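Dally-like, isoform A (PDB 6XTZ) is probably a GPI-anchored cell-surface proteoglycan of the glypican family that binds Wnt and Hedgehog proteins and shields the lipid carried by Wnt. Local coordinates at residues Lys83-Leu94 and Ile441-Arg452. The protein carries 5 engineered substitutions. Sequence-based numbering, arbitrary orientation.
Sequences KATKFKDIFTAL and ILDRIVRDIRQR
The Phe87 ring takes methyls at its edge: CG2 of Val446 lies 3.7 Å from Phe87 CE1, near the ring plane, with CG2 of Ile445 on the same CD1–CE1 side, while the CD1 methyls of Leu442 and Ile449 come in obliquely. Phe91 is likewise met at its edge, in plane, by Leu442 CD2, 3.7 Å from Phe91 CD1; the same methyl also touches Leu94. The third flat group, the Arg452 guanidinium, has CE of Lys83 over one face and the Asp448 carboxylate at its edge.

Segments 83-94 and 441-452 run antiparallel (163°), their axes 9.9 Å apart at closest approach, and mesh knobs-into-holes. Phe87 fits among Leu442, Ile445, Val446 and Ile449; in return, Ile445 fits among Lys83, Lys86, Phe87 and Ile90. CG1 of Ile445 is swung away from its own backbone N and comes 3.8 Å from Phe87 CA, with CD1 beyond it against the Lys86 chain.

At the polar end Asp448 is shared by two salt bridges, one from Lys83 across the contact and one from Arg452 of its own helix. Lys83, bent at chi2 (-65°), crosses it at about a right angle and places NZ 2.6 Å from Asp448 OD2, on the syn lone pair. Arg452 NE reaches Asp448 OD1 at 2.6 Å, 27° out of the carboxylate plane. An asparagine in place of Asp448 would probably leave the neighbouring Lys83 and Arg452 charges without the carboxylate that balances them.

Helix 185-216 packs against the Phe87 and Ile449 part of the contact: Tyr203 meets the Phe87 ring edge-to-face and touches Ile449, which also packs on Met276 of helix 263-283. The contact thus seats the short helix 441-455 against the long helix 51-110 of the all-helical glypican core, where Leu94 also lines the O-palmitoleoyl serine pocket.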
loop_
_atom_site.group_PDB
_atom_site.type_symbol
_atom_site.label_atom_id
_atom_site.label_comp_id
_atom_site.label_asym_id
_atom_site.label_seq_id
_atom_site.Cartn_x
_atom_site.Cartn_y
_atom_site.Cartn_z
ATOM N N LYS A 83 4.506 -4.040 -9.514
ATOM C CA LYS A 83 5.631 -3.198 -9.119
ATOM C C LYS A 83 6.299 -3.719 -7.856
ATOM O O LYS A 83 7.519 -3.592 -7.700
ATOM C CB LYS A 83 5.170 -1.754 -8.919
ATOM C CG LYS A 83 4.692 -1.067 -10.190
ATOM C CD LYS A 83 5.819 -0.890 -11.195
ATOM C CE LYS A 83 5.325 -0.164 -12.435
ATOM N NZ LYS A 83 6.408 0.063 -13.432
ATOM N N ALA A 84 5.519 -4.300 -6.940
ATOM C CA ALA A 84 6.109 -4.934 -5.766
ATOM C C ALA A 84 6.939 -6.148 -6.159
ATOM O O ALA A 84 8.002 -6.395 -5.579
ATOM C CB ALA A 84 5.016 -5.325 -4.774
ATOM N N THR A 85 6.471 -6.915 -7.148
ATOM C CA THR A 85 7.236 -8.067 -7.616
ATOM C C THR A 85 8.510 -7.630 -8.329
ATOM O O THR A 85 9.567 -8.251 -8.161
ATOM C CB THR A 85 6.374 -8.931 -8.538
ATOM O OG1 THR A 85 5.268 -9.463 -7.798
ATOM C CG2 THR A 85 7.187 -10.080 -9.119
ATOM N N LYS A 86 8.429 -6.565 -9.130
ATOM C CA LYS A 86 9.623 -6.043 -9.785
ATOM C C LYS A 86 10.616 -5.511 -8.760
ATOM O O LYS A 86 11.830 -5.678 -8.915
ATOM C CB LYS A 86 9.236 -4.948 -10.781
ATOM C CG LYS A 86 10.411 -4.360 -11.549
ATOM C CD LYS A 86 9.964 -3.251 -12.491
ATOM C CE LYS A 86 11.143 -2.663 -13.255
ATOM N NZ LYS A 86 10.735 -1.540 -14.146
ATOM N N PHE A 87 10.113 -4.877 -7.699
ATOM C CA PHE A 87 10.986 -4.356 -6.652
ATOM C C PHE A 87 11.737 -5.481 -5.951
ATOM O O PHE A 87 12.953 -5.398 -5.742
ATOM C CB PHE A 87 10.161 -3.546 -5.653
ATOM C CG PHE A 87 10.918 -3.142 -4.421
ATOM C CD1 PHE A 87 11.744 -2.030 -4.433
ATOM C CD2 PHE A 87 10.794 -3.868 -3.246
ATOM C CE1 PHE A 87 12.435 -1.652 -3.300
ATOM C CE2 PHE A 87 11.485 -3.495 -2.109
ATOM C CZ PHE A 87 12.305 -2.387 -2.137
ATOM N N LYS A 88 11.022 -6.546 -5.576
ATOM C CA LYS A 88 11.667 -7.661 -4.889
ATOM C C LYS A 88 12.681 -8.357 -5.789
ATOM O O LYS A 88 13.783 -8.695 -5.340
ATOM C CB LYS A 88 10.616 -8.657 -4.404
ATOM C CG LYS A 88 9.644 -8.090 -3.385
ATOM C CD LYS A 88 8.561 -9.100 -3.065
ATOM C CE LYS A 88 7.480 -8.503 -2.185
ATOM N NZ LYS A 88 6.375 -9.474 -1.971
ATOM N N ASP A 89 12.328 -8.577 -7.059
ATOM C CA ASP A 89 13.240 -9.254 -7.976
ATOM C C ASP A 89 14.513 -8.445 -8.192
ATOM O O ASP A 89 15.605 -9.013 -8.303
ATOM C CB ASP A 89 12.547 -9.517 -9.313
ATOM C CG ASP A 89 11.421 -10.526 -9.200
ATOM O OD1 ASP A 89 11.485 -11.398 -8.307
ATOM O OD2 ASP A 89 10.472 -10.450 -10.010
ATOM N N ILE A 90 14.391 -7.118 -8.260
ATOM C CA ILE A 90 15.562 -6.272 -8.478
ATOM C C ILE A 90 16.501 -6.339 -7.280
ATOM O O ILE A 90 17.717 -6.497 -7.434
ATOM C CB ILE A 90 15.129 -4.825 -8.780
ATOM C CG1 ILE A 90 14.553 -4.722 -10.193
ATOM C CG2 ILE A 90 16.298 -3.867 -8.602
ATOM C CD1 ILE A 90 14.026 -3.344 -10.541
ATOM N N PHE A 91 15.952 -6.232 -6.067
ATOM C CA PHE A 91 16.797 -6.266 -4.878
ATOM C C PHE A 91 17.354 -7.662 -4.631
ATOM O O PHE A 91 18.484 -7.809 -4.150
ATOM C CB PHE A 91 16.024 -5.777 -3.653
ATOM C CG PHE A 91 16.895 -5.547 -2.446
ATOM C CD1 PHE A 91 17.658 -4.395 -2.340
ATOM C CD2 PHE A 91 16.961 -6.482 -1.426
ATOM C CE1 PHE A 91 18.467 -4.177 -1.239
ATOM C CE2 PHE A 91 17.768 -6.269 -0.320
ATOM C CZ PHE A 91 18.520 -5.114 -0.226
ATOM N N THR A 92 16.573 -8.700 -4.939
ATOM C CA THR A 92 17.073 -10.064 -4.793
ATOM C C THR A 92 18.250 -10.313 -5.728
ATOM O O THR A 92 19.272 -10.878 -5.323
ATOM C CB THR A 92 15.951 -11.068 -5.059
ATOM O OG1 THR A 92 14.867 -10.825 -4.154
ATOM C CG2 THR A 92 16.457 -12.490 -4.866
ATOM N N ALA A 93 18.122 -9.894 -6.989
ATOM C CA ALA A 93 19.226 -10.039 -7.930
ATOM C C ALA A 93 20.396 -9.143 -7.547
ATOM O O ALA A 93 21.559 -9.546 -7.660
ATOM C CB ALA A 93 18.751 -9.727 -9.346
ATOM N N LEU A 94 20.106 -7.920 -7.093
ATOM C CA LEU A 94 21.165 -7.031 -6.631
ATOM C C LEU A 94 21.916 -7.633 -5.452
ATOM O O LEU A 94 23.131 -7.437 -5.320
ATOM C CB LEU A 94 20.573 -5.674 -6.250
ATOM C CG LEU A 94 21.559 -4.537 -5.984
ATOM C CD1 LEU A 94 22.223 -4.090 -7.279
ATOM C CD2 LEU A 94 20.857 -3.374 -5.299
ATOM N N ILE A 441 19.317 1.117 -10.589
ATOM C CA ILE A 441 17.982 0.631 -10.913
ATOM C C ILE A 441 17.147 0.406 -9.661
ATOM O O ILE A 441 15.913 0.414 -9.736
ATOM C CB ILE A 441 18.057 -0.660 -11.750
ATOM C CG1 ILE A 441 18.658 -1.804 -10.933
ATOM C CG2 ILE A 441 18.862 -0.423 -13.020
ATOM C CD1 ILE A 441 18.610 -3.142 -11.637
ATOM N N LEU A 442 17.785 0.205 -8.505
ATOM C CA LEU A 442 17.025 0.103 -7.264
ATOM C C LEU A 442 16.374 1.434 -6.916
ATOM O O LEU A 442 15.221 1.471 -6.475
ATOM C CB LEU A 442 17.926 -0.372 -6.127
ATOM C CG LEU A 442 17.253 -0.508 -4.758
ATOM C CD1 LEU A 442 16.044 -1.431 -4.836
ATOM C CD2 LEU A 442 18.248 -1.009 -3.723
ATOM N N ASP A 443 17.094 2.540 -7.117
ATOM C CA ASP A 443 16.485 3.850 -6.928
ATOM C C ASP A 443 15.383 4.105 -7.948
ATOM O O ASP A 443 14.397 4.780 -7.635
ATOM C CB ASP A 443 17.546 4.947 -7.016
ATOM C CG ASP A 443 18.623 4.807 -5.957
ATOM O OD1 ASP A 443 18.627 3.790 -5.232
ATOM O OD2 ASP A 443 19.464 5.722 -5.846
ATOM N N ARG A 444 15.528 3.567 -9.162
ATOM C CA ARG A 444 14.534 3.804 -10.205
ATOM C C ARG A 444 13.206 3.136 -9.872
ATOM O O ARG A 444 12.140 3.723 -10.089
ATOM C CB ARG A 444 15.064 3.308 -11.551
ATOM C CG ARG A 444 16.332 4.013 -12.008
ATOM C CD ARG A 444 16.939 3.346 -13.234
ATOM N NE ARG A 444 16.057 3.408 -14.395
ATOM C CZ ARG A 444 16.372 2.936 -15.597
ATOM N NH1 ARG A 444 17.553 2.364 -15.796
ATOM N NH2 ARG A 444 15.510 3.034 -16.599
ATOM N N ILE A 445 13.245 1.908 -9.349
ATOM C CA ILE A 445 12.001 1.227 -9.006
ATOM C C ILE A 445 11.404 1.809 -7.730
ATOM O O ILE A 445 10.177 1.844 -7.571
ATOM C CB ILE A 445 12.232 -0.295 -8.899
ATOM C CG1 ILE A 445 10.930 -1.023 -8.551
ATOM C CG2 ILE A 445 13.308 -0.613 -7.880
ATOM C CD1 ILE A 445 9.858 -0.906 -9.608
ATOM N N VAL A 446 12.246 2.292 -6.813
ATOM C CA VAL A 446 11.735 2.957 -5.617
ATOM C C VAL A 446 11.048 4.266 -5.989
ATOM O O VAL A 446 9.975 4.590 -5.463
ATOM C CB VAL A 446 12.868 3.177 -4.598
ATOM C CG1 VAL A 446 12.415 4.121 -3.493
ATOM C CG2 VAL A 446 13.309 1.849 -4.001
ATOM N N ARG A 447 11.646 5.038 -6.901
ATOM C CA ARG A 447 11.003 6.267 -7.359
ATOM C C ARG A 447 9.718 5.966 -8.120
ATOM O O ARG A 447 8.734 6.706 -8.007
ATOM C CB ARG A 447 11.955 7.078 -8.239
ATOM C CG ARG A 447 13.168 7.645 -7.524
ATOM C CD ARG A 447 13.977 8.526 -8.462
ATOM N NE ARG A 447 15.394 8.548 -8.111
ATOM C CZ ARG A 447 15.932 9.374 -7.221
ATOM N NH1 ARG A 447 15.171 10.253 -6.580
ATOM N NH2 ARG A 447 17.232 9.319 -6.967
ATOM N N ASP A 448 9.714 4.889 -8.909
ATOM C CA ASP A 448 8.514 4.518 -9.654
ATOM C C ASP A 448 7.371 4.175 -8.707
ATOM O O ASP A 448 6.254 4.683 -8.852
ATOM C CB ASP A 448 8.823 3.343 -10.583
ATOM C CG ASP A 448 7.672 3.012 -11.513
ATOM O OD1 ASP A 448 6.718 3.815 -11.601
ATOM O OD2 ASP A 448 7.723 1.946 -12.160
ATOM N N ILE A 449 7.640 3.316 -7.722
ATOM C CA ILE A 449 6.626 2.955 -6.737
ATOM C C ILE A 449 6.175 4.182 -5.956
ATOM O O ILE A 449 4.976 4.386 -5.730
ATOM C CB ILE A 449 7.167 1.859 -5.802
ATOM C CG1 ILE A 449 7.319 0.540 -6.564
ATOM C CG2 ILE A 449 6.275 1.702 -4.579
ATOM C CD1 ILE A 449 8.092 -0.517 -5.805
ATOM N N ARG A 450 7.127 5.024 -5.544
ATOM C CA ARG A 450 6.790 6.203 -4.752
ATOM C C ARG A 450 5.841 7.128 -5.505
ATOM O O ARG A 450 4.905 7.683 -4.916
ATOM C CB ARG A 450 8.066 6.950 -4.361
ATOM C CG ARG A 450 7.830 8.201 -3.535
ATOM C CD ARG A 450 9.124 8.977 -3.333
ATOM N NE ARG A 450 8.947 10.112 -2.432
ATOM C CZ ARG A 450 9.930 10.926 -2.057
ATOM N NH1 ARG A 450 11.163 10.734 -2.508
ATOM N NH2 ARG A 450 9.679 11.933 -1.232
ATOM N N GLN A 451 6.061 7.301 -6.809
ATOM C CA GLN A 451 5.198 8.181 -7.587
ATOM C C GLN A 451 3.819 7.566 -7.790
ATOM O O GLN A 451 2.804 8.271 -7.741
ATOM C CB GLN A 451 5.849 8.500 -8.932
ATOM C CG GLN A 451 5.061 9.485 -9.779
ATOM C CD GLN A 451 4.869 10.821 -9.088
ATOM O OE1 GLN A 451 5.810 11.389 -8.532
ATOM N NE2 GLN A 451 3.642 11.330 -9.116
ATOM N N ARG A 452 3.757 6.252 -8.016
ATOM C CA ARG A 452 2.466 5.615 -8.249
ATOM C C ARG A 452 1.658 5.514 -6.960
ATOM O O ARG A 452 0.434 5.689 -6.977
ATOM C CB ARG A 452 2.664 4.238 -8.883
ATOM C CG ARG A 452 3.305 4.301 -10.262
ATOM C CD ARG A 452 3.503 2.921 -10.860
ATOM N NE ARG A 452 4.299 2.973 -12.083
ATOM C CZ ARG A 452 3.793 3.117 -13.304
ATOM N NH1 ARG A 452 2.482 3.220 -13.476
ATOM N NH2 ARG A 452 4.601 3.155 -14.357
HETATM O O HOH W 1 10.823 1.071 -13.454
#